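Local coordinates for protein protease Do-like 2, chloroplastic (Arabidopsis thaliana, PDB 4FLN) that cleaves photodamaged D1 protein of photosystem II as a chloroplast serine protease, in a first cut that starts its breakdown, at residues Tyr54-Ala59 with Asp96-Val101; Gly84-Asn89 with Leu126-Glu131; Thr275-Leu280 with Val299-Asp304; Val293-Asp298 with Ile341-Glu346; Ala376-Thr381 with Ser420-Asn425. All coordinates share one frame; numbering follows the deposited sequence.

Contact 1 of 5, residues Tyr54-Ala59 with Asp96-Val101; sequences YCTHTA and DTQVKV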
# COMPACT_ATOMS: atom_id res chain seq x y z
N TYR B 54 -28.03 -23.11 -5.85
CA TYR B 54 -26.75 -23.39 -6.47
C TYR B 54 -26.84 -23.09 -7.96
O TYR B 54 -27.77 -23.55 -8.64
CB TYR B 54 -26.34 -24.84 -6.27
CG TYR B 54 -26.27 -25.29 -4.84
CD1 TYR B 54 -25.05 -25.48 -4.21
CD2 TYR B 54 -27.42 -25.53 -4.11
CE1 TYR B 54 -24.98 -25.90 -2.89
CE2 TYR B 54 -27.37 -25.94 -2.79
CZ TYR B 54 -26.15 -26.13 -2.18
OH TYR B 54 -26.09 -26.54 -0.87
N CYS B 55 -25.87 -22.33 -8.46
CA CYS B 55 -25.87 -21.94 -9.86
C CYS B 55 -24.47 -21.93 -10.47
O CYS B 55 -23.53 -21.39 -9.90
CB CYS B 55 -26.50 -20.56 -10.03
SG CYS B 55 -26.23 -19.83 -11.65
N THR B 56 -24.36 -22.54 -11.64
CA THR B 56 -23.11 -22.56 -12.39
C THR B 56 -23.12 -21.42 -13.39
O THR B 56 -24.07 -21.27 -14.15
CB THR B 56 -22.92 -23.90 -13.09
OG1 THR B 56 -22.79 -24.93 -12.11
CG2 THR B 56 -21.69 -23.88 -13.95
N HIS B 57 -22.06 -20.62 -13.40
CA HIS B 57 -22.02 -19.41 -14.21
C HIS B 57 -21.00 -19.48 -15.34
O HIS B 57 -19.81 -19.58 -15.08
CB HIS B 57 -21.70 -18.19 -13.34
CG HIS B 57 -22.70 -17.94 -12.26
ND1 HIS B 57 -23.80 -17.13 -12.43
CD2 HIS B 57 -22.78 -18.41 -10.99
CE1 HIS B 57 -24.51 -17.11 -11.32
NE2 HIS B 57 -23.91 -17.87 -10.43
N THR B 58 -21.47 -19.43 -16.58
CA THR B 58 -20.55 -19.19 -17.69
C THR B 58 -20.87 -17.87 -18.36
O THR B 58 -21.83 -17.77 -19.12
CB THR B 58 -20.66 -20.29 -18.75
OG1 THR B 58 -20.67 -21.58 -18.13
CG2 THR B 58 -19.49 -20.19 -19.72
N ALA B 59 -20.04 -16.87 -18.11
CA ALA B 59 -20.20 -15.58 -18.75
C ALA B 59 -19.38 -15.54 -20.02
O ALA B 59 -18.42 -16.30 -20.16
CB ALA B 59 -19.77 -14.48 -17.81
N ASP B 96 -26.98 -18.45 -16.34
CA ASP B 96 -27.09 -19.78 -15.76
C ASP B 96 -26.77 -20.89 -16.76
O ASP B 96 -27.42 -21.02 -17.79
CB ASP B 96 -28.49 -19.98 -15.15
CG ASP B 96 -29.59 -20.01 -16.19
OD1 ASP B 96 -29.85 -18.96 -16.82
OD2 ASP B 96 -30.21 -21.08 -16.38
N THR B 97 -25.77 -21.69 -16.43
CA THR B 97 -25.51 -22.93 -17.15
C THR B 97 -26.46 -23.99 -16.63
O THR B 97 -27.09 -24.72 -17.39
CB THR B 97 -24.07 -23.40 -16.95
OG1 THR B 97 -23.18 -22.47 -17.57
CG2 THR B 97 -23.88 -24.77 -17.55
N GLN B 98 -26.55 -24.07 -15.31
CA GLN B 98 -27.54 -24.90 -14.64
C GLN B 98 -27.85 -24.30 -13.27
O GLN B 98 -27.03 -23.59 -12.67
CB GLN B 98 -27.05 -26.34 -14.51
CG GLN B 98 -25.80 -26.50 -13.66
CD GLN B 98 -25.36 -27.94 -13.53
OE1 GLN B 98 -24.73 -28.32 -12.55
NE2 GLN B 98 -25.68 -28.76 -14.54
N VAL B 99 -29.05 -24.59 -12.77
CA VAL B 99 -29.50 -24.02 -11.53
C VAL B 99 -30.15 -25.10 -10.68
O VAL B 99 -31.06 -25.81 -11.14
CB VAL B 99 -30.47 -22.86 -11.78
CG1 VAL B 99 -31.01 -22.31 -10.47
CG2 VAL B 99 -29.78 -21.77 -12.59
N LYS B 100 -29.68 -25.22 -9.45
CA LYS B 100 -30.13 -26.28 -8.57
C LYS B 100 -30.56 -25.69 -7.24
O LYS B 100 -29.99 -24.71 -6.76
CB LYS B 100 -29.01 -27.30 -8.35
CG LYS B 100 -27.83 -27.13 -9.32
CD LYS B 100 -26.49 -27.47 -8.67
CE LYS B 100 -25.31 -27.12 -9.57
NZ LYS B 100 -24.00 -27.28 -8.87
N VAL B 101 -31.59 -26.27 -6.64
CA VAL B 101 -32.08 -25.74 -5.37
C VAL B 101 -32.23 -26.83 -4.33
O VAL B 101 -32.53 -27.98 -4.65
CB VAL B 101 -33.40 -24.99 -5.55
CG1 VAL B 101 -33.17 -23.72 -6.34
CG2 VAL B 101 -34.42 -25.88 -6.25

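Contact 2 of 5, residues Gly84-Asn89 with Leu126-Glu131; sequences GKLLTN and LSVESE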
# COMPACT_ATOMS: atom_id res chain seq x y z
N GLY B 84 -46.22 -22.62 -8.36
CA GLY B 84 -45.04 -23.46 -8.45
C GLY B 84 -43.75 -22.67 -8.51
O GLY B 84 -42.75 -23.17 -9.02
N LYS B 85 -43.76 -21.44 -8.02
CA LYS B 85 -42.67 -20.51 -8.30
C LYS B 85 -41.72 -20.23 -7.13
O LYS B 85 -42.13 -20.24 -5.96
CB LYS B 85 -43.24 -19.21 -8.88
CG LYS B 85 -44.08 -19.42 -10.16
CD LYS B 85 -44.76 -18.13 -10.62
CE LYS B 85 -45.83 -17.65 -9.62
NZ LYS B 85 -46.34 -16.27 -9.91
N LEU B 86 -40.45 -20.01 -7.45
CA LEU B 86 -39.46 -19.57 -6.48
C LEU B 86 -38.94 -18.17 -6.83
O LEU B 86 -38.66 -17.88 -7.99
CB LEU B 86 -38.28 -20.54 -6.43
CG LEU B 86 -38.61 -21.94 -5.91
CD1 LEU B 86 -37.37 -22.81 -5.89
CD2 LEU B 86 -39.23 -21.82 -4.52
N LEU B 87 -38.80 -17.33 -5.83
CA LEU B 87 -38.32 -15.97 -6.04
C LEU B 87 -36.84 -15.89 -5.70
O LEU B 87 -36.39 -16.51 -4.74
CB LEU B 87 -39.11 -15.01 -5.15
CG LEU B 87 -39.19 -13.54 -5.53
CD1 LEU B 87 -39.23 -13.39 -7.03
CD2 LEU B 87 -40.42 -12.93 -4.90
N THR B 88 -36.08 -15.13 -6.47
CA THR B 88 -34.68 -14.90 -6.15
C THR B 88 -34.13 -13.63 -6.78
O THR B 88 -34.84 -12.90 -7.44
CB THR B 88 -33.80 -16.10 -6.53
OG1 THR B 88 -32.52 -15.97 -5.90
CG2 THR B 88 -33.61 -16.18 -8.04
N ASN B 89 -32.85 -13.36 -6.55
CA ASN B 89 -32.19 -12.27 -7.24
C ASN B 89 -31.78 -12.74 -8.62
O ASN B 89 -31.49 -13.92 -8.82
CB ASN B 89 -30.97 -11.77 -6.47
CG ASN B 89 -31.35 -10.95 -5.27
OD1 ASN B 89 -30.92 -11.24 -4.15
ND2 ASN B 89 -32.16 -9.93 -5.49
N LEU B 126 -38.13 -18.75 -10.53
CA LEU B 126 -37.71 -20.08 -10.93
C LEU B 126 -38.86 -21.07 -10.79
O LEU B 126 -39.71 -20.93 -9.90
CB LEU B 126 -36.52 -20.55 -10.09
CG LEU B 126 -35.26 -19.71 -9.93
CD1 LEU B 126 -34.36 -20.36 -8.90
CD2 LEU B 126 -34.53 -19.55 -11.24
N SER B 127 -38.87 -22.07 -11.66
CA SER B 127 -39.82 -23.17 -11.56
C SER B 127 -39.04 -24.41 -11.17
O SER B 127 -37.84 -24.50 -11.44
CB SER B 127 -40.56 -23.40 -12.88
OG SER B 127 -39.68 -23.84 -13.90
N VAL B 128 -39.70 -25.35 -10.50
CA VAL B 128 -39.03 -26.58 -10.09
C VAL B 128 -39.78 -27.86 -10.41
O VAL B 128 -41.01 -27.91 -10.35
CB VAL B 128 -38.63 -26.55 -8.60
CG1 VAL B 128 -38.84 -27.92 -7.97
CG2 VAL B 128 -37.19 -26.11 -8.46
N GLU B 129 -39.02 -28.89 -10.77
CA GLU B 129 -39.56 -30.20 -11.09
C GLU B 129 -38.87 -31.34 -10.31
O GLU B 129 -37.67 -31.58 -10.47
CB GLU B 129 -39.48 -30.46 -12.59
CG GLU B 129 -38.16 -30.03 -13.21
CD GLU B 129 -38.00 -30.54 -14.63
OE1 GLU B 129 -38.91 -31.25 -15.11
OE2 GLU B 129 -36.96 -30.25 -15.26
N SER B 130 -39.63 -32.03 -9.46
CA SER B 130 -41.06 -31.78 -9.29
C SER B 130 -41.64 -32.69 -8.21
O SER B 130 -40.99 -33.63 -7.76
CB SER B 130 -41.81 -32.04 -10.60
OG SER B 130 -42.16 -30.84 -11.26
N GLU B 131 -42.85 -32.36 -7.78
CA GLU B 131 -43.76 -33.32 -7.15
C GLU B 131 -43.26 -33.91 -5.84
O GLU B 131 -44.02 -34.55 -5.11
CB GLU B 131 -44.12 -34.42 -8.13

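Contact 3 of 5, residues Thr275-Leu280 with Val299-Asp304; sequences TNEGVL and VIVSFD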
# COMPACT_ATOMS: atom_id res chain seq x y z
N THR B 275 -45.11 30.09 -5.86
CA THR B 275 -44.77 29.42 -4.60
C THR B 275 -43.48 28.63 -4.70
O THR B 275 -42.54 29.03 -5.39
CB THR B 275 -45.89 28.47 -4.15
OG1 THR B 275 -46.21 27.56 -5.22
CG2 THR B 275 -47.14 29.24 -3.76
N ASN B 276 -43.44 27.49 -4.02
CA ASN B 276 -42.30 26.60 -4.14
C ASN B 276 -42.72 25.27 -4.76
O ASN B 276 -43.21 24.38 -4.06
CB ASN B 276 -41.68 26.36 -2.76
CG ASN B 276 -42.73 26.08 -1.69
OD1 ASN B 276 -43.92 26.01 -1.99
ND2 ASN B 276 -42.30 25.93 -0.45
N GLU B 277 -42.46 25.13 -6.05
CA GLU B 277 -42.84 23.93 -6.79
C GLU B 277 -42.04 23.83 -8.08
O GLU B 277 -41.56 24.83 -8.61
CB GLU B 277 -44.33 23.96 -7.13
CG GLU B 277 -45.25 23.48 -6.02
CD GLU B 277 -46.66 23.19 -6.52
OE1 GLU B 277 -46.93 23.46 -7.71
OE2 GLU B 277 -47.49 22.70 -5.72
N GLY B 278 -41.93 22.62 -8.59
CA GLY B 278 -41.38 22.45 -9.92
C GLY B 278 -39.91 22.20 -10.05
O GLY B 278 -39.08 22.70 -9.30
N VAL B 279 -39.58 21.42 -11.07
CA VAL B 279 -38.22 21.17 -11.45
C VAL B 279 -38.07 21.58 -12.92
O VAL B 279 -39.00 21.39 -13.71
CB VAL B 279 -37.87 19.69 -11.22
CG1 VAL B 279 -37.90 19.39 -9.74
CG2 VAL B 279 -38.86 18.79 -11.92
N LEU B 280 -36.93 22.17 -13.27
CA LEU B 280 -36.69 22.66 -14.63
C LEU B 280 -36.16 21.57 -15.57
O LEU B 280 -35.27 20.80 -15.21
CB LEU B 280 -35.72 23.84 -14.59
CG LEU B 280 -35.35 24.57 -15.88
CD1 LEU B 280 -36.57 25.12 -16.60
CD2 LEU B 280 -34.38 25.71 -15.58
N VAL B 299 -41.06 23.69 -16.90
CA VAL B 299 -40.99 23.37 -15.50
C VAL B 299 -42.07 22.38 -15.19
O VAL B 299 -43.24 22.74 -15.18
CB VAL B 299 -41.26 24.61 -14.65
CG1 VAL B 299 -41.19 24.26 -13.16
CG2 VAL B 299 -40.27 25.73 -15.02
N ILE B 300 -41.73 21.12 -14.94
CA ILE B 300 -42.81 20.21 -14.60
C ILE B 300 -43.29 20.55 -13.19
O ILE B 300 -42.50 20.80 -12.27
CB ILE B 300 -42.55 18.67 -14.80
CG1 ILE B 300 -42.43 17.95 -13.47
CG2 ILE B 300 -41.40 18.35 -15.78
CD1 ILE B 300 -43.36 16.78 -13.37
N VAL B 301 -44.60 20.58 -13.05
CA VAL B 301 -45.30 21.12 -11.90
C VAL B 301 -46.14 20.03 -11.21
O VAL B 301 -46.10 19.86 -9.99
CB VAL B 301 -46.09 22.40 -12.27
CG1 VAL B 301 -47.45 22.40 -11.61
CG2 VAL B 301 -45.27 23.64 -11.89
N SER B 302 -46.98 19.36 -11.98
CA SER B 302 -47.70 18.20 -11.45
C SER B 302 -47.37 16.94 -12.25
O SER B 302 -46.87 17.02 -13.36
CB SER B 302 -49.20 18.46 -11.47
OG SER B 302 -49.62 18.95 -12.74
N PHE B 303 -47.63 15.79 -11.65
CA PHE B 303 -47.53 14.53 -12.35
C PHE B 303 -48.71 13.67 -11.90
O PHE B 303 -48.80 13.35 -10.73
CB PHE B 303 -46.21 13.86 -12.01
CG PHE B 303 -45.98 12.54 -12.68
CD1 PHE B 303 -45.12 12.44 -13.76
CD2 PHE B 303 -46.62 11.41 -12.23
CE1 PHE B 303 -44.90 11.23 -14.36
CE2 PHE B 303 -46.40 10.18 -12.84
CZ PHE B 303 -45.54 10.10 -13.91
N ASP B 304 -49.59 13.30 -12.83
CA ASP B 304 -50.83 12.60 -12.47
C ASP B 304 -51.55 13.33 -11.33
O ASP B 304 -52.08 12.70 -10.41
CB ASP B 304 -50.56 11.14 -12.06
CG ASP B 304 -50.43 10.19 -13.26
OD1 ASP B 304 -50.81 10.56 -14.39
OD2 ASP B 304 -49.97 9.04 -13.05

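Contact 4 of 5, residues Val293-Asp298 with Ile341-Glu346; sequences VLKEGD and IIRAGE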
# COMPACT_ATOMS: atom_id res chain seq x y z
N VAL B 293 -42.79 16.33 -26.80
CA VAL B 293 -43.80 16.86 -25.89
C VAL B 293 -43.23 17.96 -24.99
O VAL B 293 -43.81 19.04 -24.90
CB VAL B 293 -44.42 15.74 -25.01
CG1 VAL B 293 -45.60 16.28 -24.24
CG2 VAL B 293 -44.82 14.55 -25.86
N LEU B 294 -42.20 17.62 -24.22
CA LEU B 294 -41.43 18.59 -23.42
C LEU B 294 -40.30 19.34 -24.18
O LEU B 294 -39.81 18.84 -25.20
CB LEU B 294 -40.88 17.92 -22.17
CG LEU B 294 -41.97 17.21 -21.37
CD1 LEU B 294 -41.39 16.53 -20.16
CD2 LEU B 294 -43.03 18.21 -20.95
N LYS B 295 -39.92 20.51 -23.68
CA LYS B 295 -38.78 21.27 -24.20
C LYS B 295 -37.91 21.81 -23.08
O LYS B 295 -38.39 22.02 -21.96
CB LYS B 295 -39.26 22.47 -25.02
CG LYS B 295 -40.40 22.18 -25.96
CD LYS B 295 -40.96 23.46 -26.54
CE LYS B 295 -42.20 23.18 -27.37
NZ LYS B 295 -42.94 24.42 -27.70
N GLU B 296 -36.63 22.07 -23.36
CA GLU B 296 -35.77 22.72 -22.39
C GLU B 296 -36.46 24.00 -21.95
O GLU B 296 -36.90 24.78 -22.78
CB GLU B 296 -34.43 23.11 -22.99
CG GLU B 296 -33.77 22.08 -23.89
CD GLU B 296 -32.53 22.63 -24.57
OE1 GLU B 296 -31.73 21.84 -25.10
OE2 GLU B 296 -32.35 23.87 -24.57
N GLY B 297 -36.54 24.23 -20.65
CA GLY B 297 -37.16 25.44 -20.15
C GLY B 297 -38.56 25.20 -19.60
O GLY B 297 -39.16 26.07 -18.98
N ASP B 298 -39.07 23.99 -19.83
CA ASP B 298 -40.32 23.57 -19.21
C ASP B 298 -40.10 23.28 -17.72
O ASP B 298 -39.08 22.71 -17.31
CB ASP B 298 -40.87 22.32 -19.90
CG ASP B 298 -41.45 22.63 -21.28
OD1 ASP B 298 -41.34 23.79 -21.73
OD2 ASP B 298 -42.03 21.71 -21.90
N ILE B 341 -47.42 21.30 -16.63
CA ILE B 341 -46.22 22.01 -17.03
C ILE B 341 -46.41 23.51 -16.98
O ILE B 341 -47.53 24.01 -17.10
CB ILE B 341 -45.78 21.55 -18.46
CG1 ILE B 341 -44.47 20.81 -18.38
CG2 ILE B 341 -45.71 22.71 -19.45
CD1 ILE B 341 -44.54 19.63 -17.46
N ILE B 342 -45.32 24.23 -16.78
CA ILE B 342 -45.32 25.66 -17.02
C ILE B 342 -44.36 25.92 -18.16
O ILE B 342 -43.16 25.66 -18.05
CB ILE B 342 -44.90 26.48 -15.77
CG1 ILE B 342 -45.87 26.21 -14.61
CG2 ILE B 342 -44.84 27.97 -16.12
CD1 ILE B 342 -45.60 27.04 -13.38
N ARG B 343 -44.91 26.40 -19.27
CA ARG B 343 -44.14 26.73 -20.45
C ARG B 343 -44.28 28.21 -20.71
O ARG B 343 -45.37 28.76 -20.59
CB ARG B 343 -44.62 25.91 -21.65
CG ARG B 343 -43.92 26.26 -22.95
CD ARG B 343 -44.32 25.31 -24.05
NE ARG B 343 -43.83 23.97 -23.77
CZ ARG B 343 -44.38 22.86 -24.23
NH1 ARG B 343 -45.46 22.92 -24.99
NH2 ARG B 343 -43.85 21.69 -23.90
N ALA B 344 -43.19 28.88 -21.05
CA ALA B 344 -43.18 30.34 -21.02
C ALA B 344 -43.62 30.73 -19.62
O ALA B 344 -42.94 30.43 -18.62
CB ALA B 344 -44.13 30.89 -22.03
N GLY B 345 -44.75 31.42 -19.53
CA GLY B 345 -45.31 31.71 -18.23
C GLY B 345 -46.60 30.97 -17.97
O GLY B 345 -47.26 31.20 -16.96
N GLU B 346 -46.94 30.05 -18.86
CA GLU B 346 -48.30 29.53 -18.92
C GLU B 346 -48.45 28.09 -18.44
O GLU B 346 -47.70 27.21 -18.86
CB GLU B 346 -48.83 29.67 -20.35
CG GLU B 346 -48.84 31.11 -20.85
CD GLU B 346 -48.56 31.22 -22.35
OE1 GLU B 346 -49.16 30.46 -23.13
OE2 GLU B 346 -47.72 32.07 -22.73
O HOH W 1 -41.05 27.79 -18.30

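Contact 5 of 5, residues Ala376-Thr381 with Ser420-Asn425; sequences AGLVFT and SQVLAN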
# COMPACT_ATOMS: atom_id res chain seq x y z
N ALA B 376 -10.47 -8.45 -42.36
CA ALA B 376 -9.04 -8.26 -42.56
C ALA B 376 -8.30 -8.26 -41.21
O ALA B 376 -7.29 -7.57 -41.03
CB ALA B 376 -8.78 -6.97 -43.32
N GLY B 377 -8.82 -9.04 -40.27
CA GLY B 377 -8.21 -9.12 -38.96
C GLY B 377 -8.64 -7.98 -38.06
O GLY B 377 -8.25 -7.93 -36.89
N LEU B 378 -9.45 -7.06 -38.59
CA LEU B 378 -9.94 -5.94 -37.78
C LEU B 378 -11.17 -6.39 -37.00
O LEU B 378 -12.20 -6.73 -37.58
CB LEU B 378 -10.28 -4.71 -38.63
CG LEU B 378 -9.25 -4.03 -39.55
CD1 LEU B 378 -9.52 -2.54 -39.61
CD2 LEU B 378 -7.81 -4.29 -39.14
N VAL B 379 -11.06 -6.38 -35.68
CA VAL B 379 -12.10 -6.95 -34.84
C VAL B 379 -13.01 -5.87 -34.28
O VAL B 379 -12.56 -4.97 -33.55
CB VAL B 379 -11.48 -7.78 -33.70
CG1 VAL B 379 -12.51 -8.11 -32.66
CG2 VAL B 379 -10.86 -9.05 -34.26
N PHE B 380 -14.29 -5.96 -34.63
CA PHE B 380 -15.30 -4.99 -34.20
C PHE B 380 -16.30 -5.56 -33.17
O PHE B 380 -16.80 -6.67 -33.33
CB PHE B 380 -16.06 -4.45 -35.41
CG PHE B 380 -15.21 -3.71 -36.40
CD1 PHE B 380 -14.74 -2.44 -36.12
CD2 PHE B 380 -14.91 -4.27 -37.63
CE1 PHE B 380 -13.98 -1.75 -37.04
CE2 PHE B 380 -14.13 -3.59 -38.55
CZ PHE B 380 -13.67 -2.32 -38.25
N THR B 381 -16.59 -4.80 -32.12
CA THR B 381 -17.72 -5.07 -31.24
C THR B 381 -18.41 -3.78 -30.82
O THR B 381 -17.82 -2.70 -30.92
CB THR B 381 -17.33 -5.78 -29.93
OG1 THR B 381 -16.08 -5.26 -29.47
CG2 THR B 381 -17.21 -7.26 -30.13
N SER B 420 -11.70 -3.08 -31.40
CA SER B 420 -11.00 -3.41 -30.15
C SER B 420 -9.51 -3.72 -30.37
O SER B 420 -8.65 -3.06 -29.80
CB SER B 420 -11.71 -4.50 -29.34
OG SER B 420 -12.28 -5.49 -30.16
N GLN B 421 -9.22 -4.75 -31.17
CA GLN B 421 -7.84 -5.05 -31.55
C GLN B 421 -7.74 -5.34 -33.05
O GLN B 421 -8.75 -5.56 -33.72
CB GLN B 421 -7.32 -6.25 -30.74
CG GLN B 421 -7.92 -7.59 -31.16
CD GLN B 421 -7.83 -8.66 -30.09
OE1 GLN B 421 -8.78 -8.86 -29.33
NE2 GLN B 421 -6.69 -9.35 -30.02
N VAL B 422 -6.53 -5.32 -33.58
CA VAL B 422 -6.29 -5.78 -34.94
C VAL B 422 -5.43 -7.03 -34.88
O VAL B 422 -4.35 -7.00 -34.30
CB VAL B 422 -5.54 -4.74 -35.80
CG1 VAL B 422 -5.13 -5.36 -37.12
CG2 VAL B 422 -6.41 -3.52 -36.03
N LEU B 423 -5.88 -8.13 -35.47
CA LEU B 423 -5.05 -9.32 -35.45
C LEU B 423 -4.06 -9.20 -36.60
O LEU B 423 -4.44 -9.23 -37.78
CB LEU B 423 -5.91 -10.57 -35.64
CG LEU B 423 -7.25 -10.56 -34.91
CD1 LEU B 423 -8.04 -11.79 -35.28
CD2 LEU B 423 -7.00 -10.53 -33.43
N ALA B 424 -2.78 -9.09 -36.24
CA ALA B 424 -1.75 -8.69 -37.19
C ALA B 424 -1.69 -9.58 -38.44
O ALA B 424 -1.88 -10.80 -38.36
CB ALA B 424 -0.40 -8.64 -36.50
N ASN B 425 -1.44 -8.96 -39.59
CA ASN B 425 -1.37 -9.67 -40.87
C ASN B 425 -0.97 -8.74 -42.02
O ASN B 425 -1.08 -7.52 -41.91
CB ASN B 425 -2.71 -10.34 -41.18
CG ASN B 425 -2.61 -11.32 -42.34
OD1 ASN B 425 -2.92 -10.98 -43.49
ND2 ASN B 425 -2.18 -12.54 -42.05

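Contact 1 of 5, residues Tyr54-Ala59 with Asp96-Val101
Two antiparallel strands meet here, and their two faces differ. Cys55, Val99 and His57 line a buried face. There Cys55 SG, anti to its own backbone N (chi1 168°), lies 4.2 Å from Val99 CG2. The same sulfur sits off-centre over one face of the His57 ring. The polar ends of that ring are held from outside, by Glu94 O and Ser74 OG.

On the other face Tyr54, Gln98 and Lys100 are partly exposed, while Thr56 among them is buried. The aliphatic chain of Lys100 bends at chi2 and runs past Tyr54, its CD 3.6 Å from Tyr54 CB. Gln98 and Thr56 cross obliquely, CG to OG1 3.7 Å. Another subunit packs on this face, with its Ala424 against Thr56 and its Glu432 near Lys100. An alanine at Lys100 would probably uncover Tyr54 CB and loosen the packing against that subunit.

The backbone joins the strands. Tyr54 N gives to Lys100 O at 2.7 Å, and Lys100 N returns a nearly straight bond (176°) to Tyr54 O. Thr56 N bonds to Gln98 O at 3.0 Å. Thr56 O takes Thr97 N at 2.9 Å, at the corner where the chain turns.

At this corner Thr58 OG1 bonds to Thr97 OG1 at 2.7 Å, the two side chains crossing obliquely. The pairing thus rests on main-chain bonds, with a hydroxyl link extending it into the loop.

Contact 2 of 5, residues Gly84-Asn89 with Leu126-Glu131
Leu86 and Leu126 form one antiparallel hydrogen-bonded pair at the centre of this contact. Leu86 N gives to Leu126 O at 2.7 Å, and Leu126 N gives to Leu86 O, also at 2.7 Å. Both donors lie in the plane of the carbonyl they meet. Lys85 CA also turns its hydrogen to Leu126 O, at 3.4 Å.

The two leucines send their side chains to the same face, with CB to CB 4.1 Å. In both, CG stands anti to the carbonyl carbon. The Leu86 branch then crosses Val128 obliquely, and Leu86 CD1 lies 4.2 Å from Val128 CG2. Further along, the methyl CG2 of Thr88 lies 4.3 Å from Leu126 CG.

A second shell sets these groups. Phe133 and Trp134 pack on Leu86, and Trp134 NE1 bonds to Val128 O. Thr88 OG1 bonds to Ser77 O, which leaves its methyl turned to Leu126. This barrel wall leads on to Asn89, whose ND2 bonds to the backbone O of Asp122, probably of the charge relay, as is Ser200, which Asn89 touches.

The strands cross at a wide angle, 136° between their directions. Two main-chain bonds fix the pair, and apolar side chains fill in on one face.

Contact 3 of 5, residues Thr275-Leu280 with Val299-Asp304
Branched aliphatic side chains carry this short antiparallel pairing. Val279 and Ile300 lie side by side and point the same way. Val279 holds CG2 between its backbone N and carbonyl carbon, and this methyl comes within 4.0 Å of Ile300 CG1. On the other face Val299 sets CG1 anti to its backbone N (chi1 179°). That branch lies over Gly278, with Val299 CG1 3.7 Å from Gly278 CA. The other branch, Val299 CG2, is 4.1 Å from Leu280 CD1. Leu280 has CG anti to the backbone N (chi1 -177°) and crosses Val299 obliquely.

Gly278 leaves room for the valine. A side chain there would run into Val299 CG1, and the positive phi of 93° also suits glycine. Its CA lies 3.1 Å from Ile300 O.

The backbone bonds are modest. Val279 N gives to Ile300 O at 3.2 Å, in the carbonyl plane, and Ile300 N returns a weak, bent bond to Val279 O at 3.0 Å. At the loop end the extended Glu277 chain meets Val301 at about a right angle, OE1 to CG1 4.1 Å.

Leu271 of helix 265-271 covers Leu280 and Val299, while Ile339 and Ile341 pack on Ile300. Sheet and covering helix are those of a PDZ domain, here the first of two.

Contact 4 of 5, residues Val293-Asp298 with Ile341-Glu346
The guanidinium of Arg343 is the main flat group here. Lys295 CE lies over the centre of one face, 3.8 Å above the plane, and the two chains cross at about a right angle. Acceptors lie at the edge. Asp298 grips the guanidinium side-on: OD1 receives NE of Arg343 at 3.2 Å, and OD2 receives NH2 of Arg343 at 2.7 Å. Each oxygen uses its syn lone pair. The planes of the two groups are turned 33° apart, yet both oxygens stay close to the guanidinium plane. Arg343 NH2 gives a third bond, to Val293 O at 2.8 Å.

Asp298 OD2 has a second donor. Lys295 N meets it at 3.0 Å from above the carboxylate plane. Lys295 also begins a type II turn, closed by Asp298 N bonding to Lys295 O. The carboxylate thus ties both the turn and the arginine. It would probably offset the close approach of Lys295 NZ to Arg343 NH1, at 4.0 Å. A leucine at Arg343 would lack the guanidinium that bonds Asp298 and Val293 O, and would probably loosen the loop from the strand end.

Apart from the charged groups, Leu294 CD2 packs on Ile341 CG1 at 3.9 Å. Gly297 O and Ile342 O share a water.

The loop 293-298 leads directly into strand 299-303. Arg343 ends strand 336-343, which pairs with 299-303 and, through a type II' hairpin turn, with 346-353. Val350 and Val352 of that last strand pack on Val293.

Contact 5 of 5, residues Ala376-Thr381 with Ser420-Asn425
Leu378 turns CG anti to its carbonyl carbon (chi1 -57°), and Val422 turns CG1 anti to its backbone N (chi1 171°). These torsions bring Leu378 CD2 against both methyls of Val422, 3.5 Å from CG1 and the same from CG2. The two side chains lie side by side and point the same way. On the other face Val379 sets CG2 beside its backbone N, 4.0 Å from Leu423 CG. Its other branch, CG1, is anti to the backbone N and lies 3.6 Å from Ser420 OG.

The backbone runs antiparallel between these layers. Val379 N gives to Gln421 O at 3.1 Å, nearly along the C=O axis. Val379 O takes Ser420 N at 3.0 Å and, weakly, the Ser420 hydroxyl. Leu423 N gives a nearly straight bond to Gly377 O at 2.8 Å, although it comes from above the carbonyl plane.

Gly377 has a positive phi of 82°. A side chain there would run into Leu423 O, so the close approach at this end depends on glycine. Asn428 ties the loop ends, with ND2 bonded to Leu423 O and Ala376 O. Tyr493 of helix 479-493 packs on Leu423.

Gln71 NE2 of another subunit bonds to Val422 O. The buried join of strands 378-382 and 417-422, with helix 479-493 packed at its loop end, is part of the second PDZ domain of this Deg protease.

In the fold
The contacts fall into three parts of the chain. Contacts 1 and 2 come first, with alternating segments, and lie about 14 Å apart between centres. Both belong to the first six-stranded barrel of the protease, and Val101 packs on Val128 and Leu86 between them. Contacts 3 and 4 follow, also alternating, in the first PDZ sheet. Their centres are about 10 Å apart, and they share the pairing of strands 299-303 and 336-343. Contact 5 is last, in the second PDZ domain, about 33 Å from contact 1 between centres. The contact 1 region of one subunit meets the contact 5 region of another, so protease and second PDZ domain both take part in the hexameric assembly.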